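Local structure of protein-glutamine gamma-glutamyltransferase (Pagrus major, 1G0D) at residues A[246-251]-A[664-669]; A[582-587]-A[671-676]. The protein catalyses, in a calcium-dependent manner, the cross-linking of peptide-bound glutamine to lysine or other primary amines, and probably also binds GTP. All blocks are in the same frame, centred on the assembly; numbering follows the deposited sequence.

Contact 1 of 2, residues A[246-251]-A[664-669]; sequences PYRWTG and DFDSDR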
ATOM      1  N   PRO A 246       7.518   1.995  11.985  1.00 25.92           N
ATOM      2  CA  PRO A 246       6.781   1.526  10.810  1.00 22.37           C
ATOM      3  C   PRO A 246       6.643   0.011  10.668  1.00 21.09           C
ATOM      4  O   PRO A 246       5.600  -0.484  10.256  1.00 22.97           O
ATOM      5  CB  PRO A 246       7.557   2.135   9.649  1.00 20.15           C
ATOM      6  CG  PRO A 246       8.097   3.376  10.205  1.00 22.91           C
ATOM      7  CD  PRO A 246       8.520   3.007  11.607  1.00 25.41           C
ATOM      8  N   TYR A 247       7.685  -0.728  11.011  1.00 21.72           N
ATOM      9  CA  TYR A 247       7.652  -2.180  10.863  1.00 21.23           C
ATOM     10  C   TYR A 247       6.725  -2.889  11.870  1.00 20.93           C
ATOM     11  O   TYR A 247       6.553  -4.115  11.821  1.00 19.97           O
ATOM     12  CB  TYR A 247       9.081  -2.724  10.959  1.00 18.94           C
ATOM     13  CG  TYR A 247       9.568  -2.771  12.369  1.00 18.85           C
ATOM     14  CD1 TYR A 247      10.241  -1.689  12.924  1.00 21.96           C
ATOM     15  CD2 TYR A 247       9.287  -3.865  13.186  1.00 19.45           C
ATOM     16  CE1 TYR A 247      10.619  -1.683  14.269  1.00 19.30           C
ATOM     17  CE2 TYR A 247       9.654  -3.876  14.529  1.00 20.58           C
ATOM     18  CZ  TYR A 247      10.320  -2.775  15.071  1.00 20.65           C
ATOM     19  OH  TYR A 247      10.676  -2.773  16.408  1.00 17.58           O
ATOM     20  N   ARG A 248       6.116  -2.107  12.759  1.00 18.87           N
ATOM     21  CA  ARG A 248       5.221  -2.630  13.785  1.00 15.56           C
ATOM     22  C   ARG A 248       3.788  -2.869  13.312  1.00 15.50           C
ATOM     23  O   ARG A 248       3.140  -3.804  13.735  1.00 17.62           O
ATOM     24  CB  ARG A 248       5.143  -1.648  14.975  1.00 15.39           C
ATOM     25  CG  ARG A 248       6.288  -1.707  15.984  1.00 19.10           C
ATOM     26  CD  ARG A 248       6.062  -2.759  17.038  1.00 18.68           C
ATOM     27  NE  ARG A 248       5.880  -2.200  18.375  1.00 24.29           N
ATOM     28  CZ  ARG A 248       5.096  -2.757  19.296  1.00 29.43           C
ATOM     29  NH1 ARG A 248       4.983  -2.193  20.482  1.00 32.13           N
ATOM     30  NH2 ARG A 248       4.403  -3.872  19.022  1.00 33.47           N
ATOM     31  N   TRP A 249       3.276  -2.000  12.461  1.00 15.89           N
ATOM     32  CA  TRP A 249       1.901  -2.127  12.053  1.00 16.78           C
ATOM     33  C   TRP A 249       1.536  -3.340  11.235  1.00 18.97           C
ATOM     34  O   TRP A 249       2.246  -3.722  10.308  1.00 20.29           O
ATOM     35  CB  TRP A 249       1.461  -0.888  11.291  1.00 16.59           C
ATOM     36  CG  TRP A 249       1.921   0.444  11.839  1.00 11.52           C
ATOM     37  CD1 TRP A 249       2.890   1.226  11.297  1.00  8.89           C
ATOM     38  CD2 TRP A 249       1.296   1.240  12.865  1.00 11.53           C
ATOM     39  NE1 TRP A 249       2.907   2.452  11.899  1.00 11.38           N
ATOM     40  CE2 TRP A 249       1.943   2.503  12.867  1.00 12.17           C
ATOM     41  CE3 TRP A 249       0.255   1.019  13.778  1.00 12.50           C
ATOM     42  CZ2 TRP A 249       1.585   3.556  13.745  1.00  9.00           C
ATOM     43  CZ3 TRP A 249      -0.108   2.070  14.652  1.00 11.08           C
ATOM     44  CH2 TRP A 249       0.562   3.324  14.621  1.00  7.38           C
ATOM     45  N   THR A 250       0.394  -3.935  11.576  1.00 19.47           N
ATOM     46  CA  THR A 250      -0.117  -5.093  10.844  1.00 16.55           C
ATOM     47  C   THR A 250      -1.405  -4.733  10.102  1.00 15.55           C
ATOM     48  O   THR A 250      -2.032  -5.589   9.486  1.00 14.85           O
ATOM     49  CB  THR A 250      -0.404  -6.258  11.782  1.00 14.21           C
ATOM     50  OG1 THR A 250      -0.918  -5.775  13.034  1.00 12.88           O
ATOM     51  CG2 THR A 250       0.874  -7.008  12.025  1.00 12.48           C
ATOM     52  N   GLY A 251      -1.780  -3.448  10.155  1.00 15.67           N
ATOM     53  CA  GLY A 251      -2.990  -2.978   9.503  1.00 14.99           C
ATOM     54  C   GLY A 251      -3.204  -1.471   9.451  1.00 15.24           C
ATOM     55  O   GLY A 251      -2.578  -0.719  10.186  1.00 15.91           O
ATOM     56  N   ASP A 664       1.860  -9.261  15.746  1.00 20.21           N
ATOM     57  CA  ASP A 664       3.177  -8.671  15.779  1.00 22.50           C
ATOM     58  C   ASP A 664       3.815  -8.809  17.184  1.00 24.23           C
ATOM     59  O   ASP A 664       3.141  -8.713  18.209  1.00 24.72           O
ATOM     60  CB  ASP A 664       3.067  -7.196  15.417  1.00 22.75           C
ATOM     61  CG  ASP A 664       4.348  -6.445  15.680  1.00 26.78           C
ATOM     62  OD1 ASP A 664       5.268  -6.505  14.826  1.00 30.69           O
ATOM     63  OD2 ASP A 664       4.444  -5.803  16.750  1.00 27.90           O
ATOM     64  N   PHE A 665       5.119  -9.059  17.224  1.00 27.93           N
ATOM     65  CA  PHE A 665       5.858  -9.137  18.493  1.00 28.58           C
ATOM     66  C   PHE A 665       7.112  -8.263  18.460  1.00 26.91           C
ATOM     67  O   PHE A 665       7.947  -8.373  17.543  1.00 23.90           O
ATOM     68  CB  PHE A 665       6.285 -10.582  18.845  1.00 32.19           C
ATOM     69  CG  PHE A 665       7.219 -10.669  20.049  1.00 33.45           C
ATOM     70  CD1 PHE A 665       6.714 -10.703  21.354  1.00 36.26           C
ATOM     71  CD2 PHE A 665       8.604 -10.652  19.879  1.00 33.67           C
ATOM     72  CE1 PHE A 665       7.588 -10.706  22.470  1.00 36.33           C
ATOM     73  CE2 PHE A 665       9.468 -10.657  20.982  1.00 31.53           C
ATOM     74  CZ  PHE A 665       8.960 -10.682  22.273  1.00 31.17           C
ATOM     75  N   ASP A 666       7.232  -7.387  19.458  1.00 27.05           N
ATOM     76  CA  ASP A 666       8.414  -6.538  19.574  1.00 29.29           C
ATOM     77  C   ASP A 666       9.054  -6.638  20.958  1.00 29.87           C
ATOM     78  O   ASP A 666       8.377  -6.846  21.976  1.00 27.24           O
ATOM     79  CB  ASP A 666       8.114  -5.067  19.262  1.00 29.23           C
ATOM     80  CG  ASP A 666       9.392  -4.261  18.993  1.00 27.89           C
ATOM     81  OD1 ASP A 666       9.460  -3.097  19.439  1.00 31.74           O
ATOM     82  OD2 ASP A 666      10.324  -4.791  18.336  1.00 26.36           O
ATOM     83  N   SER A 667      10.371  -6.478  20.975  1.00 27.49           N
ATOM     84  CA  SER A 667      11.121  -6.572  22.204  1.00 27.33           C
ATOM     85  C   SER A 667      12.340  -5.727  21.959  1.00 28.26           C
ATOM     86  O   SER A 667      12.558  -5.304  20.823  1.00 29.23           O
ATOM     87  CB  SER A 667      11.545  -8.016  22.416  1.00 22.74           C
ATOM     88  OG  SER A 667      12.357  -8.419  21.326  1.00 17.63           O
ATOM     89  N   ASP A 668      13.132  -5.501  23.008  1.00 28.08           N
ATOM     90  CA  ASP A 668      14.355  -4.693  22.901  1.00 30.55           C
ATOM     91  C   ASP A 668      15.347  -5.267  21.895  1.00 30.09           C
ATOM     92  O   ASP A 668      15.821  -4.546  21.020  1.00 30.22           O
ATOM     93  CB  ASP A 668      15.055  -4.550  24.267  1.00 29.12           C
ATOM     94  CG  ASP A 668      15.427  -5.886  24.885  1.00 32.88           C
ATOM     95  OD1 ASP A 668      16.192  -5.879  25.873  1.00 35.53           O
ATOM     96  OD2 ASP A 668      14.957  -6.939  24.401  1.00 32.97           O
ATOM     97  N   ARG A 669      15.623  -6.562  22.003  1.00 29.19           N
ATOM     98  CA  ARG A 669      16.561  -7.221  21.128  1.00 29.83           C
ATOM     99  C   ARG A 669      15.955  -7.976  19.948  1.00 31.63           C
ATOM    100  O   ARG A 669      16.671  -8.287  18.984  1.00 34.59           O
ATOM    101  CB  ARG A 669      17.428  -8.160  21.952  1.00 35.00           C
ATOM    102  CG  ARG A 669      18.029  -7.473  23.163  1.00 39.62           C
ATOM    103  CD  ARG A 669      19.222  -6.608  22.781  1.00 44.01           C
ATOM    104  NE  ARG A 669      20.460  -7.352  22.977  1.00 55.49           N
ATOM    105  CZ  ARG A 669      21.037  -8.093  22.033  1.00 61.60           C
ATOM    106  NH1 ARG A 669      22.176  -8.753  22.288  1.00 61.48           N
ATOM    107  NH2 ARG A 669      20.480  -8.161  20.820  1.00 64.23           N
TER

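Contact 2 of 2, residues A[582-587]-A[671-676]; sequences LSTPEL and KDVKGV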
ATOM      1  N   LEU A 582      18.228 -11.337   7.293  1.00 26.16           N
ATOM      2  CA  LEU A 582      18.327 -12.353   8.334  1.00 27.76           C
ATOM      3  C   LEU A 582      16.925 -12.523   8.940  1.00 31.31           C
ATOM      4  O   LEU A 582      16.313 -11.537   9.363  1.00 32.50           O
ATOM      5  CB  LEU A 582      19.343 -11.912   9.402  1.00 24.79           C
ATOM      6  CG  LEU A 582      20.858 -12.132   9.251  1.00 20.75           C
ATOM      7  CD1 LEU A 582      21.257 -12.150   7.842  1.00 20.82           C
ATOM      8  CD2 LEU A 582      21.591 -11.023   9.909  1.00 17.68           C
ATOM      9  N   SER A 583      16.431 -13.769   8.998  1.00 32.33           N
ATOM     10  CA  SER A 583      15.072 -14.063   9.491  1.00 31.90           C
ATOM     11  C   SER A 583      14.779 -13.978  10.974  1.00 32.29           C
ATOM     12  O   SER A 583      15.667 -14.149  11.787  1.00 37.02           O
ATOM     13  CB  SER A 583      14.605 -15.453   9.006  1.00 31.57           C
ATOM     14  OG  SER A 583      15.616 -16.447   8.989  1.00 33.19           O
ATOM     15  N   THR A 584      13.518 -13.708  11.320  1.00 32.08           N
ATOM     16  CA  THR A 584      13.090 -13.669  12.717  1.00 32.38           C
ATOM     17  C   THR A 584      12.194 -14.901  12.885  1.00 33.10           C
ATOM     18  O   THR A 584      11.655 -15.424  11.907  1.00 33.83           O
ATOM     19  CB  THR A 584      12.307 -12.400  13.071  1.00 32.30           C
ATOM     20  OG1 THR A 584      11.409 -12.081  12.005  1.00 39.64           O
ATOM     21  CG2 THR A 584      13.264 -11.227  13.301  1.00 32.64           C
ATOM     22  N   PRO A 585      12.025 -15.391  14.118  1.00 33.56           N
ATOM     23  CA  PRO A 585      11.169 -16.577  14.208  1.00 30.65           C
ATOM     24  C   PRO A 585       9.758 -16.266  13.770  1.00 26.65           C
ATOM     25  O   PRO A 585       9.339 -15.112  13.834  1.00 26.98           O
ATOM     26  CB  PRO A 585      11.251 -16.982  15.682  1.00 30.69           C
ATOM     27  CG  PRO A 585      11.695 -15.736  16.419  1.00 31.06           C
ATOM     28  CD  PRO A 585      12.514 -14.938  15.434  1.00 34.80           C
ATOM     29  N   GLU A 586       9.042 -17.294  13.310  1.00 26.90           N
ATOM     30  CA  GLU A 586       7.663 -17.145  12.875  1.00 26.73           C
ATOM     31  C   GLU A 586       6.647 -17.561  13.928  1.00 26.21           C
ATOM     32  O   GLU A 586       6.562 -18.732  14.290  1.00 28.56           O
ATOM     33  CB  GLU A 586       7.392 -17.944  11.625  1.00 28.09           C
ATOM     34  CG  GLU A 586       6.145 -17.420  10.956  1.00 43.92           C
ATOM     35  CD  GLU A 586       5.496 -18.410  10.021  1.00 50.26           C
ATOM     36  OE1 GLU A 586       6.233 -19.280   9.473  1.00 51.42           O
ATOM     37  OE2 GLU A 586       4.248 -18.297   9.841  1.00 54.46           O
ATOM     38  N   LEU A 587       5.854 -16.597  14.380  1.00 23.70           N
ATOM     39  CA  LEU A 587       4.861 -16.840  15.417  1.00 21.54           C
ATOM     40  C   LEU A 587       3.912 -17.967  15.059  1.00 20.11           C
ATOM     41  O   LEU A 587       3.524 -18.114  13.904  1.00 19.48           O
ATOM     42  CB  LEU A 587       4.046 -15.554  15.717  1.00 16.88           C
ATOM     43  CG  LEU A 587       4.809 -14.277  16.137  1.00 17.20           C
ATOM     44  CD1 LEU A 587       3.845 -13.156  16.603  1.00 11.70           C
ATOM     45  CD2 LEU A 587       5.774 -14.646  17.254  1.00 17.45           C
ATOM     46  N   LYS A 671      13.053  -7.671  17.149  1.00 24.36           N
ATOM     47  CA  LYS A 671      12.076  -6.810  16.531  1.00 25.32           C
ATOM     48  C   LYS A 671      11.687  -7.380  15.194  1.00 24.75           C
ATOM     49  O   LYS A 671      12.468  -8.141  14.603  1.00 21.09           O
ATOM     50  CB  LYS A 671      12.660  -5.398  16.329  1.00 28.98           C
ATOM     51  CG  LYS A 671      13.555  -4.879  17.447  1.00 30.13           C
ATOM     52  CD  LYS A 671      14.154  -3.514  17.122  1.00 30.08           C
ATOM     53  CE  LYS A 671      13.817  -2.511  18.215  1.00 33.83           C
ATOM     54  NZ  LYS A 671      12.472  -2.801  18.855  1.00 42.49           N
ATOM     55  N   ASP A 672      10.482  -7.000  14.730  1.00 23.49           N
ATOM     56  CA  ASP A 672       9.978  -7.419  13.427  1.00 20.22           C
ATOM     57  C   ASP A 672       9.607  -8.907  13.471  1.00 19.02           C
ATOM     58  O   ASP A 672      10.099  -9.728  12.694  1.00 19.76           O
ATOM     59  CB  ASP A 672      11.082  -7.124  12.379  1.00 24.16           C
ATOM     60  CG  ASP A 672      10.549  -6.869  10.977  1.00 21.65           C
ATOM     61  OD1 ASP A 672      11.216  -7.303  10.009  1.00 19.14           O
ATOM     62  OD2 ASP A 672       9.490  -6.232  10.833  1.00 28.30           O
ATOM     63  N   VAL A 673       8.759  -9.286  14.411  1.00 17.24           N
ATOM     64  CA  VAL A 673       8.358 -10.685  14.482  1.00 17.65           C
ATOM     65  C   VAL A 673       6.837 -10.837  14.245  1.00 18.52           C
ATOM     66  O   VAL A 673       6.025 -10.323  15.023  1.00 14.39           O
ATOM     67  CB  VAL A 673       8.763 -11.295  15.853  1.00 16.91           C
ATOM     68  CG1 VAL A 673       8.365 -12.750  15.899  1.00 16.04           C
ATOM     69  CG2 VAL A 673      10.264 -11.144  16.061  1.00 11.56           C
ATOM     70  N   LYS A 674       6.469 -11.568  13.181  1.00 18.84           N
ATOM     71  CA  LYS A 674       5.068 -11.755  12.810  1.00 16.90           C
ATOM     72  C   LYS A 674       4.491 -13.170  12.720  1.00 18.37           C
ATOM     73  O   LYS A 674       5.196 -14.197  12.748  1.00 13.22           O
ATOM     74  CB  LYS A 674       4.781 -11.072  11.467  1.00 15.00           C
ATOM     75  CG  LYS A 674       5.708  -9.963  11.071  1.00  8.02           C
ATOM     76  CD  LYS A 674       5.464  -8.808  11.973  1.00  8.47           C
ATOM     77  CE  LYS A 674       5.805  -7.509  11.332  1.00  8.90           C
ATOM     78  NZ  LYS A 674       5.110  -6.423  12.065  1.00  5.80           N
ATOM     79  N   GLY A 675       3.166 -13.171  12.561  1.00 20.46           N
ATOM     80  CA  GLY A 675       2.378 -14.387  12.429  1.00 19.30           C
ATOM     81  C   GLY A 675       0.969 -14.043  11.948  1.00 18.55           C
ATOM     82  O   GLY A 675       0.507 -12.909  12.194  1.00 13.20           O
ATOM     83  N   VAL A 676       0.336 -14.995  11.236  1.00 19.94           N
ATOM     84  CA  VAL A 676      -1.050 -14.907  10.688  1.00 19.74           C
ATOM     85  C   VAL A 676      -1.656 -16.289  10.696  1.00 20.38           C
ATOM     86  O   VAL A 676      -0.977 -17.296  10.465  1.00 19.58           O
ATOM     87  CB  VAL A 676      -1.203 -14.552   9.166  1.00 15.37           C
ATOM     88  CG1 VAL A 676      -2.171 -13.433   9.010  1.00 12.85           C
ATOM     89  CG2 VAL A 676       0.108 -14.280   8.524  1.00 17.00           C
TER
HETATM   90  O   HOH W   1       8.153 -13.410  11.217  1.00 29.80           O
HETATM   91  O   HOH W   2       2.222 -17.691  11.323  1.00 20.68           O

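Contact 1 of 2, residues A[246-251]-A[664-669]
Y247 turns CG into the position between its backbone N and carbonyl carbon (chi1 77°), while D666 holds its own CG anti to the backbone N (chi1 -164°); from these starts the phenol and the carboxylate meet where the catalytic core abuts the C-terminal Ig-like domain. The loop ahead of helix 253-261 lies against the end of strand 659-666, and R248, D664 and D666 form a salt-bridge network between them. Y247 OH donates to D666 OD2 at 2.8 Å, coming from above the carboxylate plane, with the oxygen near the plane of the ring at its edge. A tyrosine suits the place because its hydroxyl sits at the far end of a long rigid ring, within reach of both D666 and K671, whose ammonium also pairs with this carboxylate. Beside it R248 NH2 meets D664 OD2 in a salt bridge of 3.0 Å. The oxygen lies almost in the guanidinium plane, the N-H points well at it (157°), and the two flat groups are nearly coplanar. An arginine suits because its flat cation can take D664 at the edge while D666 CB covers a face, 3.7 Å from R248 NE; D666 OD1 adds a long charge attraction, well out of that plane. D664 and D666 both face the loop because they are two apart on the strand, whereas F665 between them turns away to F607. The second oxygen of D664, OD1, belongs to K674, which probably helps keep the aspartate ionised. T250 commits OG1 to E623 and offers its methyl here, CG2 lying 4.0 Å from D664 CB.

Contact 2 of 2, residues A[582-587]-A[671-676]
T584 OG1 donates to the backbone O of D672 at 2.8 Å, tilted only modestly from the carbonyl plane. Its chi1 of 41° puts OG1 between the backbone N and the carbonyl carbon, and leaves CG2 beside the N, 3.4 Å from K671 O. A threonine suits the spot because one branch bonds while CB and the methyl pack, CB meeting V673 CG2 at 3.8 Å. An alanine here would probably leave D672 O without its hydroxyl donor and open a gap beside K671 O where the methyl had been. The segment 582-587 is the connection that leaves strand 573-581, in the sheet of the preceding barrel, and enters the C-terminal Ig-like domain, where it runs beside the start of strand 673-682. L587 N donates to K674 O at 3.0 Å, one strand-like bond without a regular strand on the linker side. The leucine side chain starts out toward 671-676, CD2 touching V673 CG1 at 3.5 Å as the two side chains cross at about a right angle; V605, F607 and V663 lie around this leucine. A glycine suits G675, because L587 CB sits 3.9 Å from G675 CA, where a side chain would collide with it. Between the backbones, a water accepts from K674 N at 3.2 Å and gives a weak bond to P585 O.

Along the chain the segments come in the order 246-251, 582-587, 664-669, 671-676, so the two contacts interleave. Their centres lie 9 Å apart. They share the hairpin of strands 659-666 and 673-682, neighbours in one sheet of the C-terminal Ig-like domain, where F665 N and V673 O, 2.7 Å apart, probably form a hydrogen bond. Contact 1 sets this hairpin against the catalytic core; contact 2 sets it against the linker from the preceding barrel. K674 bridges them, its NZ lying 2.7 Å from Y247 O. The side chains of Y247 and D672 come within about 8 and 9 Å of that of Y515, important for catalysis, consistent with the C-terminal domain packing on the core here.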